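Local coordinates for protein glucokinase (Enterococcus faecalis, PDB 2QM1) that probably phosphorylates glucose with ATP, as a glucokinase of the ROK family, and binds magnesium and zinc ions, at residues B[118-123]-B[313-318]; B[138-143]-B[266-271]. All blocks are in the same frame, centred on the assembly; numbering follows the deposited sequence.

Contact 1. Residues B[118-123]-B[313-318]. With MG (magnesium ion), chain K.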
ATOM      1  N   ALA B 118      13.173  -0.100   9.551  1.00 43.30           N
ATOM      2  CA  ALA B 118      12.529  -1.241   8.859  1.00 42.03           C
ATOM      3  C   ALA B 118      12.532  -1.082   7.353  1.00 41.49           C
ATOM      4  O   ALA B 118      12.574  -2.068   6.652  1.00 41.17           O
ATOM      5  CB  ALA B 118      11.155  -1.496   9.376  1.00 42.39           C
ATOM      6  N   ASN B 119      12.548   0.163   6.843  1.00 40.15           N
ATOM      7  CA  ASN B 119      12.601   0.365   5.390  1.00 39.59           C
ATOM      8  C   ASN B 119      13.864  -0.258   4.793  1.00 39.41           C
ATOM      9  O   ASN B 119      13.848  -0.985   3.811  1.00 36.92           O
ATOM     10  CB  ASN B 119      12.539   1.857   5.041  1.00 39.22           C
ATOM     11  CG  ASN B 119      11.123   2.386   5.106  1.00 39.36           C
ATOM     12  OD1 ASN B 119      10.206   1.676   5.567  1.00 36.68           O
ATOM     13  ND2 ASN B 119      10.928   3.633   4.689  1.00 36.70           N
ATOM     14  N   VAL B 120      14.955   0.032   5.469  1.00 39.79           N
ATOM     15  CA  VAL B 120      16.303  -0.376   5.080  1.00 41.10           C
ATOM     16  C   VAL B 120      16.449  -1.910   5.257  1.00 39.85           C
ATOM     17  O   VAL B 120      16.954  -2.604   4.399  1.00 40.02           O
ATOM     18  CB  VAL B 120      17.241   0.545   5.910  1.00 40.68           C
ATOM     19  CG1 VAL B 120      18.223  -0.151   6.677  1.00 43.96           C
ATOM     20  CG2 VAL B 120      17.737   1.722   5.107  1.00 41.97           C
ATOM     21  N   ALA B 121      15.942  -2.437   6.351  1.00 39.63           N
ATOM     22  CA  ALA B 121      15.858  -3.885   6.528  1.00 40.30           C
ATOM     23  C   ALA B 121      15.083  -4.581   5.391  1.00 40.17           C
ATOM     24  O   ALA B 121      15.516  -5.596   4.863  1.00 41.16           O
ATOM     25  CB  ALA B 121      15.266  -4.223   7.913  1.00 40.32           C
ATOM     26  N   ALA B 122      13.971  -3.976   4.986  1.00 39.12           N
ATOM     27  CA  ALA B 122      13.221  -4.382   3.827  1.00 38.62           C
ATOM     28  C   ALA B 122      14.087  -4.425   2.579  1.00 38.84           C
ATOM     29  O   ALA B 122      14.006  -5.380   1.812  1.00 39.96           O
ATOM     30  CB  ALA B 122      11.986  -3.413   3.619  1.00 37.86           C
ATOM     31  N   LEU B 123      14.900  -3.388   2.352  1.00 37.41           N
ATOM     32  CA  LEU B 123      15.775  -3.359   1.195  1.00 36.16           C
ATOM     33  C   LEU B 123      16.792  -4.497   1.278  1.00 36.93           C
ATOM     34  O   LEU B 123      17.219  -5.042   0.263  1.00 36.69           O
ATOM     35  CB  LEU B 123      16.589  -2.042   1.156  1.00 34.79           C
ATOM     36  CG  LEU B 123      15.885  -0.720   0.861  1.00 35.16           C
ATOM     37  CD1 LEU B 123      16.804   0.523   1.029  1.00 31.94           C
ATOM     38  CD2 LEU B 123      15.279  -0.746  -0.519  1.00 33.96           C
ATOM     39  N   ILE B 313      22.917  -4.487   5.688  1.00 38.46           N
ATOM     40  CA  ILE B 313      22.842  -4.858   4.279  1.00 38.00           C
ATOM     41  C   ILE B 313      21.930  -3.908   3.468  1.00 37.69           C
ATOM     42  O   ILE B 313      22.351  -3.347   2.451  1.00 36.26           O
ATOM     43  CB  ILE B 313      22.443  -6.378   4.123  1.00 37.92           C
ATOM     44  CG1 ILE B 313      23.595  -7.297   4.598  1.00 37.37           C
ATOM     45  CG2 ILE B 313      22.086  -6.702   2.674  1.00 38.79           C
ATOM     46  CD1 ILE B 313      23.247  -8.819   4.672  1.00 39.26           C
ATOM     47  N   GLY B 314      20.705  -3.707   3.935  1.00 37.43           N
ATOM     48  CA  GLY B 314      19.801  -2.764   3.288  1.00 37.71           C
ATOM     49  C   GLY B 314      20.314  -1.346   3.322  1.00 38.54           C
ATOM     50  O   GLY B 314      20.184  -0.627   2.329  1.00 36.77           O
ATOM     51  N   ALA B 315      20.856  -0.931   4.491  1.00 39.57           N
ATOM     52  CA  ALA B 315      21.402   0.422   4.650  1.00 40.09           C
ATOM     53  C   ALA B 315      22.510   0.659   3.660  1.00 39.47           C
ATOM     54  O   ALA B 315      22.521   1.655   2.947  1.00 38.25           O
ATOM     55  CB  ALA B 315      21.903   0.641   6.030  1.00 39.84           C
ATOM     56  N   ALA B 316      23.454  -0.279   3.639  1.00 40.63           N
ATOM     57  CA  ALA B 316      24.479  -0.299   2.647  1.00 40.22           C
ATOM     58  C   ALA B 316      23.948  -0.089   1.224  1.00 41.48           C
ATOM     59  O   ALA B 316      24.552   0.679   0.477  1.00 40.39           O
ATOM     60  CB  ALA B 316      25.281  -1.584   2.732  1.00 41.63           C
ATOM     61  N   SER B 317      22.860  -0.783   0.841  1.00 40.81           N
ATOM     62  CA  SER B 317      22.306  -0.655  -0.534  1.00 41.65           C
ATOM     63  C   SER B 317      21.913   0.785  -0.936  1.00 40.51           C
ATOM     64  O   SER B 317      21.978   1.144  -2.094  1.00 41.12           O
ATOM     65  CB  SER B 317      21.102  -1.582  -0.760  1.00 41.14           C
ATOM     66  OG  SER B 317      20.009  -1.112  -0.008  1.00 41.63           O
ATOM     67  N   LEU B 318      21.489   1.594   0.013  1.00 40.58           N
ATOM     68  CA  LEU B 318      21.216   2.997  -0.278  1.00 40.34           C
ATOM     69  C   LEU B 318      22.474   3.682  -0.798  1.00 40.84           C
ATOM     70  O   LEU B 318      22.390   4.658  -1.495  1.00 41.53           O
ATOM     71  CB  LEU B 318      20.803   3.718   1.005  1.00 40.73           C
ATOM     72  CG  LEU B 318      19.517   3.434   1.768  1.00 41.86           C
ATOM     73  CD1 LEU B 318      19.543   4.178   3.141  1.00 42.01           C
ATOM     74  CD2 LEU B 318      18.349   3.890   0.891  1.00 41.25           C
TER
HETATM   75 MG    MG K1008       9.411   1.470   7.677  1.00 25.29          MG
HETATM   76  O   HOH W   1       8.045   3.405   7.968  1.00 25.51           O

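Contact 2. Residues B[138-143]-B[266-271]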
ATOM      1  N   ILE B 138       6.864  -6.813   0.545  1.00 38.15           N
ATOM      2  CA  ILE B 138       6.575  -6.191   1.850  1.00 37.51           C
ATOM      3  C   ILE B 138       7.353  -6.887   2.968  1.00 38.22           C
ATOM      4  O   ILE B 138       7.337  -8.127   3.084  1.00 38.15           O
ATOM      5  CB  ILE B 138       5.084  -6.161   2.131  1.00 37.20           C
ATOM      6  CG1 ILE B 138       4.387  -5.337   1.023  1.00 38.09           C
ATOM      7  CG2 ILE B 138       4.793  -5.562   3.469  1.00 35.50           C
ATOM      8  CD1 ILE B 138       2.815  -5.448   0.998  1.00 37.27           C
ATOM      9  N   PHE B 139       8.107  -6.092   3.722  1.00 39.12           N
ATOM     10  CA  PHE B 139       8.802  -6.568   4.925  1.00 41.44           C
ATOM     11  C   PHE B 139       8.035  -6.143   6.180  1.00 42.11           C
ATOM     12  O   PHE B 139       7.694  -4.966   6.342  1.00 41.81           O
ATOM     13  CB  PHE B 139      10.255  -6.057   4.982  1.00 41.19           C
ATOM     14  CG  PHE B 139      11.041  -6.580   6.155  1.00 42.07           C
ATOM     15  CD1 PHE B 139      11.269  -7.952   6.307  1.00 40.99           C
ATOM     16  CD2 PHE B 139      11.564  -5.715   7.096  1.00 44.95           C
ATOM     17  CE1 PHE B 139      11.968  -8.453   7.377  1.00 41.28           C
ATOM     18  CE2 PHE B 139      12.296  -6.216   8.196  1.00 42.82           C
ATOM     19  CZ  PHE B 139      12.483  -7.596   8.330  1.00 43.25           C
ATOM     20  N   ILE B 140       7.755  -7.122   7.044  1.00 42.24           N
ATOM     21  CA  ILE B 140       7.221  -6.881   8.379  1.00 42.01           C
ATOM     22  C   ILE B 140       8.146  -7.471   9.482  1.00 42.73           C
ATOM     23  O   ILE B 140       8.450  -8.675   9.488  1.00 43.10           O
ATOM     24  CB  ILE B 140       5.768  -7.412   8.529  1.00 42.16           C
ATOM     25  CG1 ILE B 140       5.344  -7.426   9.983  1.00 41.82           C
ATOM     26  CG2 ILE B 140       5.650  -8.838   8.031  1.00 42.39           C
ATOM     27  CD1 ILE B 140       5.283  -6.100  10.612  1.00 47.01           C
ATOM     28  N   THR B 141       8.586  -6.619  10.403  1.00 42.08           N
ATOM     29  CA  THR B 141       9.473  -7.062  11.481  1.00 41.93           C
ATOM     30  C   THR B 141       8.784  -7.041  12.841  1.00 40.87           C
ATOM     31  O   THR B 141       8.239  -6.029  13.267  1.00 40.67           O
ATOM     32  CB  THR B 141      10.804  -6.293  11.487  1.00 41.32           C
ATOM     33  OG1 THR B 141      11.647  -6.754  12.565  1.00 44.56           O
ATOM     34  CG2 THR B 141      10.564  -4.807  11.584  1.00 41.25           C
ATOM     35  N   LEU B 142       8.801  -8.182  13.508  1.00 40.53           N
ATOM     36  CA  LEU B 142       8.179  -8.306  14.797  1.00 42.23           C
ATOM     37  C   LEU B 142       9.302  -8.439  15.812  1.00 43.05           C
ATOM     38  O   LEU B 142      10.047  -9.398  15.768  1.00 43.93           O
ATOM     39  CB  LEU B 142       7.323  -9.584  14.842  1.00 42.33           C
ATOM     40  CG  LEU B 142       6.356  -9.832  13.677  1.00 41.23           C
ATOM     41  CD1 LEU B 142       5.723 -11.208  13.838  1.00 45.73           C
ATOM     42  CD2 LEU B 142       5.268  -8.748  13.669  1.00 38.60           C
ATOM     43  N   GLY B 143       9.433  -7.453  16.676  1.00 44.48           N
ATOM     44  CA  GLY B 143      10.351  -7.507  17.838  1.00 45.27           C
ATOM     45  C   GLY B 143       9.776  -6.743  19.018  1.00 45.65           C
ATOM     46  O   GLY B 143       8.651  -6.988  19.430  1.00 44.67           O
ATOM     47  N   VAL B 266       5.235 -11.209   1.127  1.00 38.53           N
ATOM     48  CA  VAL B 266       5.322 -10.593   2.470  1.00 39.43           C
ATOM     49  C   VAL B 266       6.365 -11.383   3.264  1.00 39.21           C
ATOM     50  O   VAL B 266       6.221 -12.592   3.483  1.00 39.50           O
ATOM     51  CB  VAL B 266       3.929 -10.609   3.145  1.00 38.76           C
ATOM     52  CG1 VAL B 266       3.943 -10.096   4.624  1.00 38.90           C
ATOM     53  CG2 VAL B 266       2.927  -9.790   2.263  1.00 36.87           C
ATOM     54  N   VAL B 267       7.444 -10.709   3.642  1.00 39.06           N
ATOM     55  CA  VAL B 267       8.540 -11.342   4.403  1.00 38.34           C
ATOM     56  C   VAL B 267       8.421 -10.995   5.890  1.00 39.17           C
ATOM     57  O   VAL B 267       8.396  -9.820   6.241  1.00 37.45           O
ATOM     58  CB  VAL B 267       9.926 -10.904   3.853  1.00 40.12           C
ATOM     59  CG1 VAL B 267      11.078 -11.581   4.633  1.00 35.52           C
ATOM     60  CG2 VAL B 267      10.007 -11.204   2.342  1.00 37.57           C
ATOM     61  N   ILE B 268       8.329 -12.016   6.748  1.00 38.91           N
ATOM     62  CA  ILE B 268       8.279 -11.812   8.191  1.00 39.44           C
ATOM     63  C   ILE B 268       9.658 -11.957   8.866  1.00 40.53           C
ATOM     64  O   ILE B 268      10.298 -13.000   8.797  1.00 40.52           O
ATOM     65  CB  ILE B 268       7.278 -12.767   8.881  1.00 39.33           C
ATOM     66  CG1 ILE B 268       5.874 -12.736   8.236  1.00 39.25           C
ATOM     67  CG2 ILE B 268       7.179 -12.456  10.388  1.00 40.63           C
ATOM     68  CD1 ILE B 268       5.179 -14.121   8.344  1.00 41.04           C
ATOM     69  N   GLY B 269      10.107 -10.907   9.553  1.00 41.96           N
ATOM     70  CA  GLY B 269      11.437 -10.921  10.158  1.00 41.53           C
ATOM     71  C   GLY B 269      11.338 -10.486  11.614  1.00 43.55           C
ATOM     72  O   GLY B 269      10.245 -10.296  12.121  1.00 40.47           O
ATOM     73  N   GLY B 270      12.498 -10.297  12.253  1.00 44.93           N
ATOM     74  CA  GLY B 270      12.562  -9.826  13.621  1.00 47.41           C
ATOM     75  C   GLY B 270      12.662 -11.036  14.510  1.00 48.98           C
ATOM     76  O   GLY B 270      12.617 -12.147  14.013  1.00 49.26           O
ATOM     77  N   GLY B 271      12.772 -10.814  15.826  1.00 49.96           N
ATOM     78  CA  GLY B 271      13.031 -11.882  16.772  1.00 51.19           C
ATOM     79  C   GLY B 271      12.034 -13.019  16.739  1.00 52.73           C
ATOM     80  O   GLY B 271      12.406 -14.184  16.769  1.00 52.94           O
TER

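Contact 1. Residues B[118-123]-B[313-318]
Val120 and Leu123 are the bumps that helix 117-128 turns toward helix 310-318. The hollow between them is filled by Gly314. Its CA sits 3.1 Å from Val120 O in a nearly straight CA-H...O contact, with an angle of 170° at the hydrogen. A CB at Gly314 would run into that carbonyl, so the close approach of the backbones relies on the bare CA. The axes of segments 118-123 and 313-318 approach to 6.9 Å and cross at 88°.

On one flank Val120 spreads its two methyls. CG1 lies against the backbone at Ala315 and touches Ala315 CB at 3.8 Å. CG2 meets Leu318 CD1 at 3.6 Å. Leu318 reaches back over the junction with a forked tip. Its CD2 packs on Leu123 CD1 at 3.7 Å, and it crosses both Val120 and Leu123 at about a right angle. Leu123 CB and CD1 also border the hydroxyl of Ser317, which turns back (chi1 70°) toward Gly314 O in its own helix; at 2.4 Å from OG to that oxygen the bond is doubtful.

Next to Val120 in the chain, Asn119 takes no part; its OD1 binds the magnesium ion at 2.3 Å. Asn116 and Gly148 belong to the same metal site. Asn119 ND2 is hydrogen-bonded to Asp115. No hydrogen bond joins the two helix segments, so the crossing depends on apolar fit and on the close glycine-carbonyl approach.

Contact 2. Residues B[138-143]-B[266-271]
Phe139 and Val267 are paired neighbours on adjacent parallel strands, and the Phe139 ring leans along the second strand. From CB, which packs on helix 117-128 at Ala122, the chain leaves with CG anti to the backbone N (chi1 -177°). CG passes 4.2 Å from Val267 O. CD1 comes nearer to that oxygen, at 3.4 Å, and touches Val267 CG1. CE1 lies 3.8 Å from Gly269 CA, and the tip CZ meets it too. A CB on Gly269 would clash with CE1. Across the ring, CE2 packs on Ala121.

Strand 137-142 is central in a five-stranded mixed sheet, and 265-269 is its parallel neighbour. The sheet belongs to one lobe of the actin-like ATPase fold of ROK proteins. Four backbone bonds join the two strands: Val267 N to Ile138 O, Ile140 N to Val267 O, Gly269 N to Ile140 O (2.8 Å), and Leu142 N to Gly269 O. In the last, the donor is tilted 33° from the carbonyl plane.

On the opposite face Ile140 CG2 touches Val266 CG1 and Ile268 CG1. Leu142 CD1 meets Ile268 CG2 at 3.9 Å. On the Phe139 face, Thr141 OG1 rests 3.4 Å from Gly270 CA, just past the second strand.

The centres of contacts 1 and 2 lie about 13 Å apart. Along the chain the order is 118-123, 138-143, 266-271, 313-318, so both segments of contact 2 fall between those of contact 1. Strand 137-142 comes next after helix 117-128, and the two join the contacts directly: Ala118 CB is 4.0 Å from Thr141 CG2. The helix packs on one face of the sheet holding strands 137-142 and 265-269. It also packs on helix 310-318, which rests on strands 17-24 and 112-116 of the other five-stranded sheet. Helix 117-128 thus lies where the two lobes meet. The magnesium ion lies about 7 Å from the Thr141 side chain, beside this junction.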